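Local coordinates for protein polyketide biosynthesis 3-hydroxy-3-methylglutaryl-ACP synthase PksG (Bacillus subtilis, PDB 4YXT) that catalyses the aldol condensation of acetyl-ACP with a beta-ketothioester intermediate on a carrier protein during biosynthesis of the polyketide antibiotic bacillaene, at residues 49-53 and 413-417; 76-80 and 91-96. The protein carries 1 engineered substitution. All coordinates share one frame; numbering follows the deposited sequence.

From the N terminus, the chain first supplies residues 49-53, at the start of helix 51-64, and they wait some 360 residues for their partner. Strand 74-80 and helix 91-99 follow, and interaction 2 closes a short loop between them, inside one beta-alpha-beta unit of the large mixed sheet. Only near the C terminus does strand 413-419 of the small antiparallel sheet return to complete interaction 1, whose long loop therefore encloses interaction 2. Helix 91-99 joins the two: Val52 packs on Leu91 and Ile95, while Tyr94 OH probably hydrogen-bonds Arg414 N and His413 ND1. The large mixed sheet's helical layer and the small C-terminal sheet thus meet at one helix.

Interaction 1 of 2, residues 49-53 and 413-417; sequences EDPVT and HRKYR
The carboxylate of Asp50 meets both Arg414 and Tyr416 through a single oxygen, a compact case of one carboxylate oxygen shared by two donors of the same strand. OD2 receives a short hydrogen bond of 2.5 Å from Tyr416 OH on its syn lone pair, and one of 2.9 Å from Arg414 NH1 on its anti lone pair. The second is also a salt bridge: carboxylate and guanidinium are nearly coplanar, although the N-H...O angle of 135° is bent. The extended Arg414 chain runs alongside Asp50, pointing the other way, which carries NH1 to the acid.

The other oxygen, OD1, turns back to its own helix. With CG between its backbone N and carbonyl carbon (chi1 76°), Asp50 brings OD1 to 2.8 Å from Thr53 N and caps helix 51-64. Asp50 N returns a bond of 2.8 Å to Thr53 OG1, completing a capping box.

Packing is tightest around the Tyr416 ring. Val52 CG1 makes a CH-pi contact over one face, 4.2 Å from the ring centroid and offset toward the rim, while its CG2 branch lies 3.4 Å from Tyr416 OH. Thr53 CG2 comes to the ring edge, 3.5 Å from Tyr416 CD1. Elsewhere Tyr98 of helix 91-99 meets the same ring edge-to-face. The alternate residues of the strand belong to its looser, more exposed side: Lys415, partly exposed, makes a long, weak ion pair with Glu408, and Arg417 is exposed.

This junction thus fastens the C-terminal strand to a helix N terminus, away from the residues assigned by similarity to catalysis. Two donors on OD2, with the helix amide on OD1, should fix the rotation of the buried carboxylate, and the nearby arginine and helix end probably stabilise its negative charge.

Interaction 2 of 2, residues 76-80 and 91-96; sequences LLITC and LSTYIH
Thr79 and Ser92 meet through their hydroxyls where strand 76-80 and helix 91-96 approach, with axes 8.0 Å apart and directions 125° from each other. Thr79 OG1 donates to Ser92 OG at 2.8 Å. The two branches of this threonine divide the work: at chi1 -61°, OG1 lies opposite the carbonyl carbon and faces the serine, whereas CG2 points away from the backbone N and packs 3.7 Å from Leu91 CB, where the two side chains lie roughly perpendicular.

One step along this face of the strand, Leu77 presses one methyl, CD2, against the helix. Its CG stands trans to the backbone N (chi1 169°), and CD2 settles 3.3 Å from Ser92 O, a carbonyl already bonded to His96 N within the helix. The same methyl touches Ile95 CB at 4.0 Å and His96 CB at 3.8 Å, bridging one helical turn.

This is the packing of strand and helix within a beta-alpha-beta unit, here part of the thiolase-like core. The strand leads toward Ala82, an engineered residue at a position assigned by similarity as proton donor/acceptor. Ser92 OG also bonds Phe108 O, so the hydroxyls form a short hydrogen-bond chain from Thr79 of one strand through Ser92 of the helix to Phe108 O of the neighbouring strand 106-111, satisfying buried polar atoms among aliphatic neighbours.

Interaction 1 of 2, residues 49-53 and 413-417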
loop_
_atom_site.group_PDB
_atom_site.type_symbol
_atom_site.label_atom_id
_atom_site.label_comp_id
_atom_site.label_asym_id
_atom_site.label_seq_id
_atom_site.Cartn_x
_atom_site.Cartn_y
_atom_site.Cartn_z
ATOM N N GLU A 49 1.063 15.642 -17.102
ATOM C CA GLU A 49 0.633 15.458 -15.735
ATOM C C GLU A 49 0.727 13.975 -15.509
ATOM O O GLU A 49 0.710 13.188 -16.459
ATOM C CB GLU A 49 -0.755 15.950 -15.543
ATOM C CG GLU A 49 -0.896 17.433 -15.776
ATOM C CD GLU A 49 -2.331 17.838 -15.694
ATOM O OE1 GLU A 49 -3.124 17.444 -16.588
ATOM O OE2 GLU A 49 -2.664 18.489 -14.694
ATOM N N ASP A 50 0.901 13.627 -14.248
ATOM C CA ASP A 50 0.896 12.260 -13.818
ATOM C C ASP A 50 0.383 12.240 -12.378
ATOM O O ASP A 50 -0.025 13.261 -11.862
ATOM C CB ASP A 50 2.274 11.642 -14.011
ATOM C CG ASP A 50 3.273 12.079 -12.988
ATOM O OD1 ASP A 50 2.940 12.852 -12.065
ATOM O OD2 ASP A 50 4.392 11.552 -13.091
ATOM N N PRO A 51 0.324 11.066 -11.751
ATOM C CA PRO A 51 -0.126 11.118 -10.329
ATOM C C PRO A 51 0.734 11.871 -9.333
ATOM O O PRO A 51 0.239 12.234 -8.249
ATOM C CB PRO A 51 -0.187 9.649 -9.946
ATOM C CG PRO A 51 -0.440 8.965 -11.258
ATOM C CD PRO A 51 0.325 9.703 -12.290
ATOM N N VAL A 52 2.018 11.999 -9.599
ATOM C CA VAL A 52 2.888 12.862 -8.776
ATOM C C VAL A 52 2.481 14.342 -8.912
ATOM O O VAL A 52 2.229 15.037 -7.927
ATOM C CB VAL A 52 4.361 12.715 -9.190
ATOM C CG1 VAL A 52 5.217 13.633 -8.335
ATOM C CG2 VAL A 52 4.779 11.233 -9.069
ATOM N N THR A 53 2.340 14.796 -10.146
ATOM C CA THR A 53 1.961 16.171 -10.368
ATOM C C THR A 53 0.633 16.422 -9.717
ATOM O O THR A 53 0.466 17.445 -9.047
ATOM C CB THR A 53 1.919 16.558 -11.867
ATOM O OG1 THR A 53 0.848 15.877 -12.532
ATOM C CG2 THR A 53 3.262 16.210 -12.552
ATOM N N HIS A 413 13.959 7.659 -14.815
ATOM C CA HIS A 413 13.839 8.678 -13.781
ATOM C C HIS A 413 12.963 9.854 -14.258
ATOM O O HIS A 413 13.253 10.501 -15.259
ATOM C CB HIS A 413 15.232 9.112 -13.336
ATOM C CG HIS A 413 15.231 10.096 -12.221
ATOM N ND1 HIS A 413 14.421 9.976 -11.112
ATOM C CD2 HIS A 413 15.935 11.237 -12.049
ATOM C CE1 HIS A 413 14.615 11.013 -10.318
ATOM N NE2 HIS A 413 15.523 11.794 -10.868
ATOM N N ARG A 414 11.880 10.126 -13.541
ATOM C CA ARG A 414 10.995 11.239 -13.862
ATOM C C ARG A 414 11.448 12.575 -13.307
ATOM O O ARG A 414 11.689 12.714 -12.108
ATOM C CB ARG A 414 9.578 10.990 -13.357
ATOM C CG ARG A 414 9.035 9.693 -13.829
ATOM C CD ARG A 414 7.560 9.595 -13.654
ATOM N NE ARG A 414 7.076 8.450 -14.381
ATOM C CZ ARG A 414 5.874 8.372 -14.920
ATOM N NH1 ARG A 414 5.041 9.390 -14.841
ATOM N NH2 ARG A 414 5.516 7.281 -15.573
ATOM N N LYS A 415 11.480 13.591 -14.165
ATOM C CA LYS A 415 11.888 14.893 -13.687
ATOM C C LYS A 415 10.803 15.910 -13.893
ATOM O O LYS A 415 10.217 15.982 -14.957
ATOM C CB LYS A 415 13.206 15.270 -14.339
ATOM C CG LYS A 415 14.306 14.238 -14.004
ATOM C CD LYS A 415 15.485 14.336 -14.945
ATOM C CE LYS A 415 16.065 15.753 -14.953
ATOM N NZ LYS A 415 16.449 16.080 -16.349
ATOM N N TYR A 416 10.505 16.654 -12.826
ATOM C CA TYR A 416 9.410 17.583 -12.806
ATOM C C TYR A 416 9.930 19.016 -12.742
ATOM O O TYR A 416 11.072 19.249 -12.500
ATOM C CB TYR A 416 8.436 17.273 -11.652
ATOM C CG TYR A 416 7.911 15.849 -11.708
ATOM C CD1 TYR A 416 6.690 15.565 -12.252
ATOM C CD2 TYR A 416 8.680 14.779 -11.208
ATOM C CE1 TYR A 416 6.224 14.248 -12.320
ATOM C CE2 TYR A 416 8.225 13.473 -11.259
ATOM C CZ TYR A 416 7.001 13.209 -11.810
ATOM O OH TYR A 416 6.566 11.927 -11.869
ATOM N N ARG A 417 9.052 19.962 -12.994
ATOM C CA ARG A 417 9.416 21.374 -13.051
ATOM C C ARG A 417 8.239 22.212 -12.574
ATOM O O ARG A 417 7.072 21.876 -12.844
ATOM C CB ARG A 417 9.735 21.725 -14.498
ATOM C CG ARG A 417 10.225 23.140 -14.745
ATOM C CD ARG A 417 10.168 23.429 -16.240
ATOM N NE ARG A 417 10.687 24.758 -16.561
ATOM C CZ ARG A 417 11.061 25.151 -17.777
ATOM N NH1 ARG A 417 10.985 24.313 -18.802
ATOM N NH2 ARG A 417 11.527 26.381 -17.969
#

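Interaction 2 of 2, residues 76-80 and 91-96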
loop_
_atom_site.group_PDB
_atom_site.type_symbol
_atom_site.label_atom_id
_atom_site.label_comp_id
_atom_site.label_asym_id
_atom_site.label_seq_id
_atom_site.Cartn_x
_atom_site.Cartn_y
_atom_site.Cartn_z
ATOM N N LEU A 76 4.725 10.676 8.184
ATOM C CA LEU A 76 4.147 9.592 7.408
ATOM C C LEU A 76 3.624 10.186 6.133
ATOM O O LEU A 76 2.799 11.067 6.183
ATOM C CB LEU A 76 3.014 8.941 8.213
ATOM C CG LEU A 76 2.211 7.786 7.630
ATOM C CD1 LEU A 76 3.085 6.606 7.266
ATOM C CD2 LEU A 76 1.189 7.327 8.660
ATOM N N LEU A 77 4.131 9.754 4.988
ATOM C CA LEU A 77 3.560 10.135 3.743
ATOM C C LEU A 77 3.025 8.866 3.054
ATOM O O LEU A 77 3.784 7.932 2.817
ATOM C CB LEU A 77 4.616 10.844 2.863
ATOM C CG LEU A 77 4.137 11.047 1.408
ATOM C CD1 LEU A 77 2.897 11.885 1.278
ATOM C CD2 LEU A 77 5.205 11.632 0.527
ATOM N N ILE A 78 1.742 8.828 2.738
ATOM C CA ILE A 78 1.128 7.627 2.162
ATOM C C ILE A 78 0.435 8.076 0.914
ATOM O O ILE A 78 -0.425 8.945 0.989
ATOM C CB ILE A 78 0.070 6.974 3.089
ATOM C CG1 ILE A 78 0.714 6.449 4.392
ATOM C CG2 ILE A 78 -0.695 5.835 2.395
ATOM C CD1 ILE A 78 -0.311 5.902 5.383
ATOM N N THR A 79 0.782 7.476 -0.221
ATOM C CA THR A 79 0.103 7.759 -1.447
ATOM C C THR A 79 -0.821 6.599 -1.743
ATOM O O THR A 79 -0.428 5.436 -1.653
ATOM C CB THR A 79 1.081 8.126 -2.593
ATOM O OG1 THR A 79 1.810 9.297 -2.232
ATOM C CG2 THR A 79 0.318 8.561 -3.840
ATOM N N CYS A 80 -2.080 6.912 -1.996
ATOM C CA CYS A 80 -3.104 5.905 -2.269
ATOM C C CYS A 80 -3.428 6.026 -3.741
ATOM O O CYS A 80 -3.843 7.110 -4.220
ATOM C CB CYS A 80 -4.324 6.181 -1.462
ATOM S SG CYS A 80 -3.970 6.520 0.304
ATOM N N LEU A 91 4.905 6.322 -5.641
ATOM C CA LEU A 91 4.678 7.718 -5.909
ATOM C C LEU A 91 5.187 8.593 -4.782
ATOM O O LEU A 91 5.534 9.779 -5.029
ATOM C CB LEU A 91 3.181 7.955 -6.113
ATOM C CG LEU A 91 2.583 7.300 -7.328
ATOM C CD1 LEU A 91 1.043 7.333 -7.346
ATOM C CD2 LEU A 91 3.173 8.031 -8.550
ATOM N N SER A 92 5.123 8.076 -3.545
ATOM C CA SER A 92 5.478 8.868 -2.375
ATOM C C SER A 92 6.944 9.363 -2.339
ATOM O O SER A 92 7.255 10.339 -1.642
ATOM C CB SER A 92 5.186 8.109 -1.069
ATOM O OG SER A 92 3.786 7.885 -0.906
ATOM N N THR A 93 7.843 8.683 -3.048
ATOM C CA THR A 93 9.226 9.113 -3.157
ATOM C C THR A 93 9.359 10.498 -3.876
ATOM O O THR A 93 9.973 11.452 -3.355
ATOM C CB THR A 93 10.073 8.034 -3.845
ATOM O OG1 THR A 93 9.642 7.847 -5.204
ATOM C CG2 THR A 93 10.022 6.659 -3.081
ATOM N N TYR A 94 8.753 10.609 -5.056
ATOM C CA TYR A 94 8.688 11.868 -5.807
ATOM C C TYR A 94 7.883 12.952 -5.094
ATOM O O TYR A 94 8.312 14.099 -5.048
ATOM C CB TYR A 94 8.042 11.613 -7.170
ATOM C CG TYR A 94 8.922 10.844 -8.138
ATOM C CD1 TYR A 94 10.146 11.372 -8.529
ATOM C CD2 TYR A 94 8.559 9.607 -8.627
ATOM C CE1 TYR A 94 10.953 10.719 -9.400
ATOM C CE2 TYR A 94 9.364 8.932 -9.519
ATOM C CZ TYR A 94 10.563 9.505 -9.912
ATOM O OH TYR A 94 11.422 8.893 -10.820
ATOM N N ILE A 95 6.713 12.601 -4.535
ATOM C CA ILE A 95 5.907 13.584 -3.825
ATOM C C ILE A 95 6.706 14.188 -2.674
ATOM O O ILE A 95 6.716 15.375 -2.481
ATOM C CB ILE A 95 4.629 13.019 -3.203
ATOM C CG1 ILE A 95 3.713 12.353 -4.218
ATOM C CG2 ILE A 95 3.869 14.091 -2.488
ATOM C CD1 ILE A 95 3.639 13.093 -5.477
ATOM N N HIS A 96 7.368 13.342 -1.912
ATOM C CA HIS A 96 8.203 13.786 -0.812
ATOM C C HIS A 96 9.311 14.796 -1.232
ATOM O O HIS A 96 9.518 15.823 -0.587
ATOM C CB HIS A 96 8.820 12.544 -0.172
ATOM C CG HIS A 96 9.821 12.838 0.873
ATOM N ND1 HIS A 96 9.494 12.906 2.210
ATOM C CD2 HIS A 96 11.147 13.072 0.795
ATOM C CE1 HIS A 96 10.574 13.176 2.914
ATOM N NE2 HIS A 96 11.592 13.259 2.083
#